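Local coordinates for odorant Binding Protein from Varroa destructor, form P2<1> (Varroa destructor, PDB 7NZA) that probably binds and carries small odorant or other hydrophobic molecules in a wide open internal cavity, within a non-classical odorant-binding fold, at residues Asp39-Ser44 / Thr66-Lys71; Glu73-Asp78 / Phe84-Asn89; Asp109-Glu114 / Gln130-Tyr135. All blocks are in the same frame, centred on the assembly; numbering follows the deposited sequence.

Contact 1: residues Asp39-Ser44 / Thr66-Lys71; sequences DKCLQS and TTCALK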
loop_
_atom_site.group_PDB
_atom_site.type_symbol
_atom_site.label_atom_id
_atom_site.label_comp_id
_atom_site.label_asym_id
_atom_site.label_seq_id
_atom_site.Cartn_x
_atom_site.Cartn_y
_atom_site.Cartn_z
ATOM N N ASP A 39 6.738 8.532 7.873
ATOM C CA ASP A 39 6.379 8.485 9.290
ATOM C C ASP A 39 6.872 9.790 9.922
ATOM O O ASP A 39 6.158 10.358 10.793
ATOM C CB ASP A 39 6.894 7.228 9.970
ATOM C CG ASP A 39 6.163 5.975 9.597
ATOM O OD1 ASP A 39 5.031 6.134 9.115
ATOM O OD2 ASP A 39 6.692 4.897 9.837
ATOM N N LYS A 40 8.028 10.294 9.531
ATOM C CA LYS A 40 8.485 11.547 10.081
ATOM C C LYS A 40 7.578 12.683 9.637
ATOM O O LYS A 40 7.216 13.559 10.463
ATOM C CB LYS A 40 9.931 11.828 9.740
ATOM C CG LYS A 40 10.480 13.100 10.391
ATOM N N CYS A 41 7.207 12.751 8.351
ATOM C CA CYS A 41 6.268 13.766 7.875
ATOM C C CYS A 41 4.970 13.766 8.681
ATOM O O CYS A 41 4.451 14.791 8.993
ATOM C CB CYS A 41 6.002 13.536 6.380
ATOM S SG CYS A 41 7.386 13.939 5.324
ATOM N N LEU A 42 4.452 12.550 8.948
ATOM C CA LEU A 42 3.189 12.453 9.714
ATOM C C LEU A 42 3.317 13.027 11.130
ATOM O O LEU A 42 2.275 13.427 11.707
ATOM C CB LEU A 42 2.781 10.973 9.806
ATOM C CG LEU A 42 2.203 10.371 8.569
ATOM C CD1 LEU A 42 1.849 8.902 8.872
ATOM C CD2 LEU A 42 0.960 11.126 8.068
ATOM N N GLN A 43 4.478 13.075 11.699
ATOM C CA GLN A 43 4.641 13.693 13.028
ATOM C C GLN A 43 4.252 15.162 12.974
ATOM O O GLN A 43 3.627 15.664 13.924
ATOM C CB GLN A 43 6.024 13.567 13.530
ATOM C CG GLN A 43 6.342 12.135 13.799
ATOM C CD GLN A 43 7.711 12.078 14.403
ATOM O OE1 GLN A 43 8.386 13.102 14.519
ATOM N NE2 GLN A 43 8.104 10.884 14.784
ATOM N N SER A 44 4.523 15.819 11.871
ATOM C CA SER A 44 4.188 17.248 11.729
ATOM C C SER A 44 2.864 17.455 11.043
ATOM O O SER A 44 2.318 18.548 11.112
ATOM C CB SER A 44 5.235 17.927 10.953
ATOM O OG SER A 44 6.497 17.934 11.674
ATOM N N THR A 66 2.951 14.059 0.545
ATOM C CA THR A 66 3.767 13.776 -0.655
ATOM C C THR A 66 4.835 14.854 -0.827
ATOM O O THR A 66 6.000 14.538 -1.109
ATOM C CB THR A 66 2.889 13.706 -1.912
ATOM O OG1 THR A 66 1.917 12.671 -1.652
ATOM C CG2 THR A 66 3.695 13.499 -3.184
ATOM N N THR A 67 4.464 16.109 -0.665
ATOM C CA THR A 67 5.421 17.239 -0.812
ATOM C C THR A 67 6.483 17.165 0.277
ATOM O O THR A 67 7.634 17.369 -0.029
ATOM C CB THR A 67 4.649 18.560 -0.725
ATOM O OG1 THR A 67 3.813 18.641 -1.897
ATOM C CG2 THR A 67 5.555 19.757 -0.655
ATOM N N CYS A 68 6.075 16.875 1.496
ATOM C CA CYS A 68 7.025 16.718 2.602
ATOM C C CYS A 68 8.058 15.654 2.261
ATOM O O CYS A 68 9.243 15.848 2.450
ATOM C CB CYS A 68 6.274 16.354 3.870
ATOM S SG CYS A 68 7.344 16.016 5.293
ATOM N N ALA A 69 7.606 14.503 1.792
ATOM C CA ALA A 69 8.567 13.435 1.505
ATOM C C ALA A 69 9.487 13.809 0.393
ATOM O O ALA A 69 10.737 13.568 0.487
ATOM C CB ALA A 69 7.828 12.179 1.201
ATOM N N LEU A 70 9.024 14.448 -0.658
ATOM C CA LEU A 70 9.908 14.912 -1.748
ATOM C C LEU A 70 10.870 15.950 -1.196
ATOM O O LEU A 70 12.074 15.870 -1.550
ATOM C CB LEU A 70 9.059 15.521 -2.856
ATOM C CG LEU A 70 8.305 14.526 -3.752
ATOM C CD1 LEU A 70 7.175 15.205 -4.455
ATOM C CD2 LEU A 70 9.240 13.990 -4.806
ATOM N N LYS A 71 10.423 16.915 -0.417
ATOM C CA LYS A 71 11.306 17.995 0.092
ATOM C C LYS A 71 12.363 17.350 0.996
ATOM O O LYS A 71 13.569 17.730 0.860
ATOM C CB LYS A 71 10.521 19.100 0.791
ATOM C CG LYS A 71 11.315 20.317 1.341
ATOM C CD LYS A 71 11.562 21.446 0.345
ATOM C CE LYS A 71 12.646 22.485 0.624
ATOM N NZ LYS A 71 12.332 23.420 1.740
#
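Cys41 of helix 28-44 and Cys68 of helix 55-72 face each other with their CA atoms 6.1 Å apart, each sending its CB toward the other helix. A disulfide closes the gap: Cys41 SG is bonded to Cys68 SG at 2.1 Å, and its torsion of -90° makes a left-handed bridge in which the two CB atoms are turned about a right angle from each other around the S-S bond. The two halves leave their helices differently. Cys41 holds SG beside its backbone N (chi1 -71°), while in Cys68 the sulfur swings anti to the backbone N (chi1 176°) and lies beside the carbonyl carbon. Among the six cysteines of the chain this is a bond between the second and the third, a local link between successive helices; classical insect odorant-binding proteins instead interlock first with third, second with fifth and fourth with sixth. The bridge carries almost the whole contact. Beyond it, Cys41 SG comes 3.6 Å from the backbone N of Ala69, one residue past its bonded partner, and no hydrogen bond joins the two segments. Leu45, next along the chain from segment 39-44, packs on the Cys68 side chain. The second subunit meets the same region, where Asp39 forms a salt bridge with Lys25 of that subunit and Leu42 packs on its Val15.

Contact 2: residues Glu73-Asp78 / Phe84-Asn89; sequences EGWFDD and FDRARN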
loop_
_atom_site.group_PDB
_atom_site.type_symbol
_atom_site.label_atom_id
_atom_site.label_comp_id
_atom_site.label_asym_id
_atom_site.label_seq_id
_atom_site.Cartn_x
_atom_site.Cartn_y
_atom_site.Cartn_z
ATOM N N GLU A 73 13.638 14.506 1.040
ATOM C CA GLU A 73 14.633 13.711 0.312
ATOM C C GLU A 73 15.323 14.522 -0.788
ATOM O O GLU A 73 16.053 13.883 -1.620
ATOM C CB GLU A 73 13.948 12.483 -0.276
ATOM C CG GLU A 73 13.457 11.477 0.774
ATOM C CD GLU A 73 14.510 10.489 1.221
ATOM O OE1 GLU A 73 14.234 9.235 1.286
ATOM O OE2 GLU A 73 15.618 10.949 1.471
ATOM N N GLY A 74 15.209 15.828 -0.812
ATOM C CA GLY A 74 16.100 16.614 -1.683
ATOM C C GLY A 74 15.587 16.847 -3.080
ATOM O O GLY A 74 16.416 17.107 -3.971
ATOM N N TRP A 75 14.305 16.663 -3.346
ATOM C CA TRP A 75 13.768 16.717 -4.735
ATOM C C TRP A 75 13.446 18.114 -5.224
ATOM O O TRP A 75 13.072 18.194 -6.411
ATOM C CB TRP A 75 12.601 15.748 -4.909
ATOM C CG TRP A 75 13.037 14.339 -4.886
ATOM C CD1 TRP A 75 13.113 13.470 -3.839
ATOM C CD2 TRP A 75 13.494 13.638 -6.041
ATOM N NE1 TRP A 75 13.554 12.258 -4.281
ATOM C CE2 TRP A 75 13.792 12.335 -5.629
ATOM C CE3 TRP A 75 13.681 13.997 -7.380
ATOM C CZ2 TRP A 75 14.316 11.393 -6.471
ATOM C CZ3 TRP A 75 14.155 13.038 -8.227
ATOM C CH2 TRP A 75 14.463 11.756 -7.789
ATOM N N PHE A 76 13.642 19.168 -4.502
ATOM C CA PHE A 76 13.385 20.555 -4.955
ATOM C C PHE A 76 14.675 21.331 -4.855
ATOM O O PHE A 76 15.390 21.258 -3.849
ATOM C CB PHE A 76 12.275 21.201 -4.164
ATOM C CG PHE A 76 10.953 20.528 -4.341
ATOM C CD1 PHE A 76 10.145 20.763 -5.416
ATOM C CD2 PHE A 76 10.512 19.639 -3.371
ATOM C CE1 PHE A 76 8.919 20.136 -5.505
ATOM C CE2 PHE A 76 9.306 18.992 -3.490
ATOM C CZ PHE A 76 8.464 19.314 -4.510
ATOM N N ASP A 77 14.913 22.168 -5.865
ATOM C CA ASP A 77 16.126 23.015 -5.858
ATOM C C ASP A 77 15.909 24.285 -5.049
ATOM O O ASP A 77 14.851 24.451 -4.460
ATOM C CB ASP A 77 16.500 23.282 -7.292
ATOM C CG ASP A 77 15.640 24.227 -8.084
ATOM O OD1 ASP A 77 14.816 24.953 -7.502
ATOM O OD2 ASP A 77 15.885 24.293 -9.296
ATOM N N ASP A 78 16.958 25.136 -4.992
ATOM C CA ASP A 78 16.894 26.418 -4.233
ATOM C C ASP A 78 15.903 27.427 -4.809
ATOM O O ASP A 78 15.682 28.475 -4.099
ATOM C CB ASP A 78 18.295 26.971 -4.003
ATOM C CG ASP A 78 18.992 27.531 -5.226
ATOM O OD1 ASP A 78 18.426 27.492 -6.349
ATOM O OD2 ASP A 78 20.171 28.042 -5.010
ATOM N N PHE A 84 13.806 17.565 -12.061
ATOM C CA PHE A 84 13.510 16.651 -13.205
ATOM C C PHE A 84 14.751 15.914 -13.661
ATOM O O PHE A 84 14.692 14.725 -13.994
ATOM C CB PHE A 84 12.908 17.444 -14.366
ATOM C CG PHE A 84 11.538 17.990 -14.087
ATOM C CD1 PHE A 84 10.411 17.178 -14.242
ATOM C CD2 PHE A 84 11.345 19.301 -13.725
ATOM C CE1 PHE A 84 9.139 17.661 -14.019
ATOM C CE2 PHE A 84 10.069 19.776 -13.541
ATOM C CZ PHE A 84 8.989 18.954 -13.661
ATOM N N ASP A 85 15.926 16.578 -13.680
ATOM C CA ASP A 85 17.142 15.907 -14.185
ATOM C C ASP A 85 17.574 14.823 -13.210
ATOM O O ASP A 85 18.056 13.768 -13.627
ATOM C CB ASP A 85 18.329 16.858 -14.398
ATOM C CG ASP A 85 18.015 17.899 -15.463
ATOM O OD1 ASP A 85 16.990 17.776 -16.214
ATOM O OD2 ASP A 85 18.844 18.829 -15.600
ATOM N N ARG A 86 17.351 15.029 -11.913
ATOM C CA ARG A 86 17.607 13.932 -10.939
ATOM C C ARG A 86 16.714 12.750 -11.228
ATOM O O ARG A 86 17.114 11.597 -11.128
ATOM C CB ARG A 86 17.459 14.459 -9.508
ATOM C CG ARG A 86 17.739 13.422 -8.454
ATOM C CD ARG A 86 17.498 13.918 -7.042
ATOM N NE ARG A 86 17.547 12.820 -6.083
ATOM C CZ ARG A 86 17.205 12.903 -4.797
ATOM N NH1 ARG A 86 16.952 14.076 -4.313
ATOM N NH2 ARG A 86 17.119 11.789 -4.099
ATOM N N ALA A 87 15.431 12.993 -11.524
ATOM C CA ALA A 87 14.494 11.915 -11.834
ATOM C C ALA A 87 14.972 11.109 -13.047
ATOM O O ALA A 87 14.911 9.883 -13.082
ATOM C CB ALA A 87 13.108 12.461 -12.024
ATOM N N ARG A 88 15.422 11.812 -14.057
ATOM C CA ARG A 88 15.985 11.200 -15.277
ATOM C C ARG A 88 17.193 10.308 -14.910
ATOM O O ARG A 88 17.254 9.187 -15.372
ATOM C CB ARG A 88 16.355 12.306 -16.272
ATOM C CG ARG A 88 16.921 11.789 -17.564
ATOM C CD ARG A 88 17.285 12.896 -18.518
ATOM N NE ARG A 88 17.386 12.168 -19.779
ATOM C CZ ARG A 88 18.446 11.531 -20.186
ATOM N NH1 ARG A 88 19.538 11.570 -19.428
ATOM N NH2 ARG A 88 18.460 10.908 -21.356
ATOM N N ASN A 89 18.092 10.883 -14.123
ATOM C CA ASN A 89 19.299 10.095 -13.774
ATOM C C ASN A 89 18.929 8.876 -12.944
ATOM O O ASN A 89 19.510 7.778 -13.125
ATOM C CB ASN A 89 20.270 10.952 -13.024
ATOM C CG ASN A 89 20.908 12.030 -13.862
ATOM O OD1 ASN A 89 20.967 11.902 -15.085
ATOM N ND2 ASN A 89 21.427 13.035 -13.188
HETATM O O HOH W 1 16.703 10.254 -1.466
#
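A Schellman motif ends helix 55-72 at Gly74, and the turn it makes, together with Trp75 just behind it, receives the guanidinium of Arg86 from helix 84-93. Gly74 is the C-prime residue, with the positive phi that suits glycine; its N pairs with Lys71 O and Trp75 N with Leu70 O, the two hydrogen bonds of the motif. Arg86 reaches the turn as a nearly straight arm: CG stands anti to the backbone N (chi1 -178°) and the chain stays extended to NE, so that its length runs over one face of the indole. CD sits above the six-membered ring of Trp75, 3.7 Å from its centroid, in a CH-pi contact. Farther out, Arg86 CZ lies 3.8 Å from the centroid of the five-membered ring of Trp75, a cation-pi stack with the planes only 12° apart. This stack fixes the tilt of the guanidinium, and the hydrogen bond at its edge fixes its rotation: Arg86 NH1 donates to Glu73 O at 2.8 Å, close to the guanidinium plane and fairly straight at 164°, with a weak second bond from NH2. The negative C-terminal end of helix 55-72 probably favours the cationic guanidinium beside it. Lys83, just before helix 84-93, hydrogen-bonds through NZ to Gly74 O and through its backbone to Trp75. Ser7 of the second subunit also packs on the indole. At the far rim of the ring, Trp75 CZ3 meets Ala87 N edge-on at 3.5 Å and Ala87 CB at 4.0 Å.

Contact 3: residues Asp109-Glu114 / Gln130-Tyr135; sequences DACQKE and QACMDY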
loop_
_atom_site.group_PDB
_atom_site.type_symbol
_atom_site.label_atom_id
_atom_site.label_comp_id
_atom_site.label_asym_id
_atom_site.label_seq_id
_atom_site.Cartn_x
_atom_site.Cartn_y
_atom_site.Cartn_z
ATOM N N ASP A 109 10.787 13.221 -20.969
ATOM C CA ASP A 109 10.791 14.553 -21.613
ATOM C C ASP A 109 9.336 14.973 -21.867
ATOM O O ASP A 109 9.053 16.167 -21.624
ATOM C CB ASP A 109 11.641 14.536 -22.871
ATOM C CG ASP A 109 13.117 14.252 -22.678
ATOM O OD1 ASP A 109 13.631 14.629 -21.649
ATOM O OD2 ASP A 109 13.668 13.628 -23.625
ATOM N N ALA A 110 8.549 14.070 -22.416
ATOM C CA ALA A 110 7.164 14.474 -22.739
ATOM C C ALA A 110 6.386 14.859 -21.479
ATOM O O ALA A 110 5.636 15.834 -21.471
ATOM C CB ALA A 110 6.443 13.336 -23.447
ATOM N N CYS A 111 6.604 14.144 -20.400
ATOM C CA CYS A 111 5.888 14.376 -19.132
ATOM C C CYS A 111 6.406 15.655 -18.477
ATOM O O CYS A 111 5.598 16.436 -17.953
ATOM C CB CYS A 111 6.076 13.204 -18.190
ATOM S SG CYS A 111 5.121 11.743 -18.695
ATOM N N GLN A 112 7.717 15.951 -18.531
ATOM C CA GLN A 112 8.230 17.208 -18.007
ATOM C C GLN A 112 7.612 18.360 -18.785
ATOM O O GLN A 112 7.271 19.376 -18.203
ATOM C CB GLN A 112 9.752 17.201 -18.021
ATOM C CG GLN A 112 10.332 18.515 -17.556
ATOM C CD GLN A 112 11.830 18.492 -17.510
ATOM O OE1 GLN A 112 12.474 17.490 -17.729
ATOM N NE2 GLN A 112 12.418 19.614 -17.086
ATOM N N LYS A 113 7.572 18.246 -20.109
ATOM C CA LYS A 113 7.006 19.323 -20.951
ATOM C C LYS A 113 5.552 19.551 -20.578
ATOM O O LYS A 113 5.098 20.669 -20.415
ATOM C CB LYS A 113 7.164 18.937 -22.417
ATOM C CG LYS A 113 6.579 20.008 -23.353
ATOM C CD LYS A 113 6.627 19.668 -24.818
ATOM C CE LYS A 113 6.040 20.706 -25.724
ATOM N NZ LYS A 113 6.369 20.439 -27.120
ATOM N N GLU A 114 4.779 18.456 -20.535
ATOM C CA GLU A 114 3.345 18.587 -20.178
ATOM C C GLU A 114 3.192 19.288 -18.831
ATOM O O GLU A 114 2.375 20.227 -18.677
ATOM C CB GLU A 114 2.658 17.248 -20.236
ATOM C CG GLU A 114 1.177 17.335 -19.886
ATOM C CD GLU A 114 0.459 16.007 -19.808
ATOM O OE1 GLU A 114 1.069 14.967 -20.025
ATOM O OE2 GLU A 114 -0.723 16.023 -19.511
ATOM N N GLN A 130 4.520 13.139 -12.031
ATOM C CA GLN A 130 4.542 11.787 -11.414
ATOM C C GLN A 130 3.359 10.996 -11.948
ATOM O O GLN A 130 3.474 9.777 -12.243
ATOM C CB GLN A 130 4.525 11.871 -9.924
ATOM C CG GLN A 130 5.834 12.321 -9.351
ATOM C CD GLN A 130 5.916 12.226 -7.860
ATOM O OE1 GLN A 130 4.996 12.656 -7.154
ATOM N NE2 GLN A 130 6.967 11.651 -7.307
ATOM N N ALA A 131 2.174 11.614 -12.089
ATOM C CA ALA A 131 1.019 10.895 -12.625
ATOM C C ALA A 131 1.276 10.472 -14.063
ATOM O O ALA A 131 0.943 9.370 -14.483
ATOM C CB ALA A 131 -0.239 11.744 -12.519
ATOM N N CYS A 132 1.820 11.371 -14.842
ATOM C CA CYS A 132 2.178 11.140 -16.265
ATOM C C CYS A 132 3.167 9.978 -16.395
ATOM O O CYS A 132 2.997 9.098 -17.245
ATOM C CB CYS A 132 2.731 12.408 -16.894
ATOM S SG CYS A 132 3.166 12.379 -18.641
ATOM N N MET A 133 4.151 9.967 -15.539
ATOM C CA MET A 133 5.187 8.884 -15.618
ATOM C C MET A 133 4.588 7.575 -15.094
ATOM O O MET A 133 4.893 6.513 -15.625
ATOM C CB MET A 133 6.426 9.273 -14.841
ATOM C CG MET A 133 7.168 10.375 -15.574
ATOM S SD MET A 133 7.752 9.912 -17.228
ATOM C CE MET A 133 9.240 8.987 -16.846
ATOM N N ASP A 134 3.742 7.618 -14.076
ATOM C CA ASP A 134 3.114 6.353 -13.564
ATOM C C ASP A 134 2.377 5.693 -14.708
ATOM O O ASP A 134 2.558 4.487 -14.962
ATOM C CB ASP A 134 2.236 6.662 -12.379
ATOM C CG ASP A 134 1.751 5.459 -11.612
ATOM O OD1 ASP A 134 2.294 5.168 -10.575
ATOM O OD2 ASP A 134 0.915 4.787 -12.177
ATOM N N TYR A 135 1.576 6.468 -15.421
ATOM C CA TYR A 135 0.792 5.959 -16.540
ATOM C C TYR A 135 1.657 5.489 -17.684
ATOM O O TYR A 135 1.550 4.377 -18.149
ATOM C CB TYR A 135 -0.178 7.048 -17.005
ATOM C CG TYR A 135 -0.966 6.612 -18.180
ATOM C CD1 TYR A 135 -1.848 5.550 -18.115
ATOM C CD2 TYR A 135 -0.736 7.182 -19.395
ATOM C CE1 TYR A 135 -2.539 5.110 -19.246
ATOM C CE2 TYR A 135 -1.518 6.849 -20.504
ATOM C CZ TYR A 135 -2.375 5.782 -20.426
ATOM O OH TYR A 135 -3.090 5.420 -21.555
#
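Met133 of helix 122-141 curls back against Cys111 of helix 98-118. From CB, a chi1 of -71° sets CG beside the backbone N, and the chain then bends at chi2 and chi3. CG of Met133 lies 4.0 Å from Cys111 SG, and SD comes closer, 3.5 Å from that sulfur and 3.8 Å from Cys111 CB. CE turns away from the disulfide, and the side chain as a whole packs on Val104 and His108. The sulfur that Met133 lies against is itself bonded: Cys111 SG joins Cys132 SG at 2.1 Å in a left-handed disulfide (torsion -76°). Cys132 directs its sulfur anti to its backbone N, bringing SG within 3.6 Å of Glu114 OE1. With an alanine here instead of Met133, CG, SD and CE are gone, which is likely to strip the cystine of its thioether cover and open a gap beside Val104 and His108. The axes of segments 109-114 and 130-135 approach to 9.1 Å and run roughly antiparallel, at 151°, with helix 84-93 touching Met133 through Ile91 and Ala8 of the second subunit packing on the same side chain.

In the fold
The three contacts follow one another along the chain, each closing before the next opens. Contact 1 joins helices 28-44 and 55-72, contact 2 ties the loop that follows helix 55-72 to helix 84-93, and contact 3 pairs helices 98-118 and 122-141. Contacts 1 and 3 lie on opposite sides of the chain's centre, their centres about 23 Å apart; the centre of contact 2 is about 17 Å from that of contact 1 and 15 Å from that of contact 3. Phe76 packs on Leu70, Leu70 on Gln130, and Phe84 on Gln112, so all three touch. Cys41-Cys68 and Cys111-Cys132 each link helices that follow each other in the chain, while Cys21-Cys141 spans both.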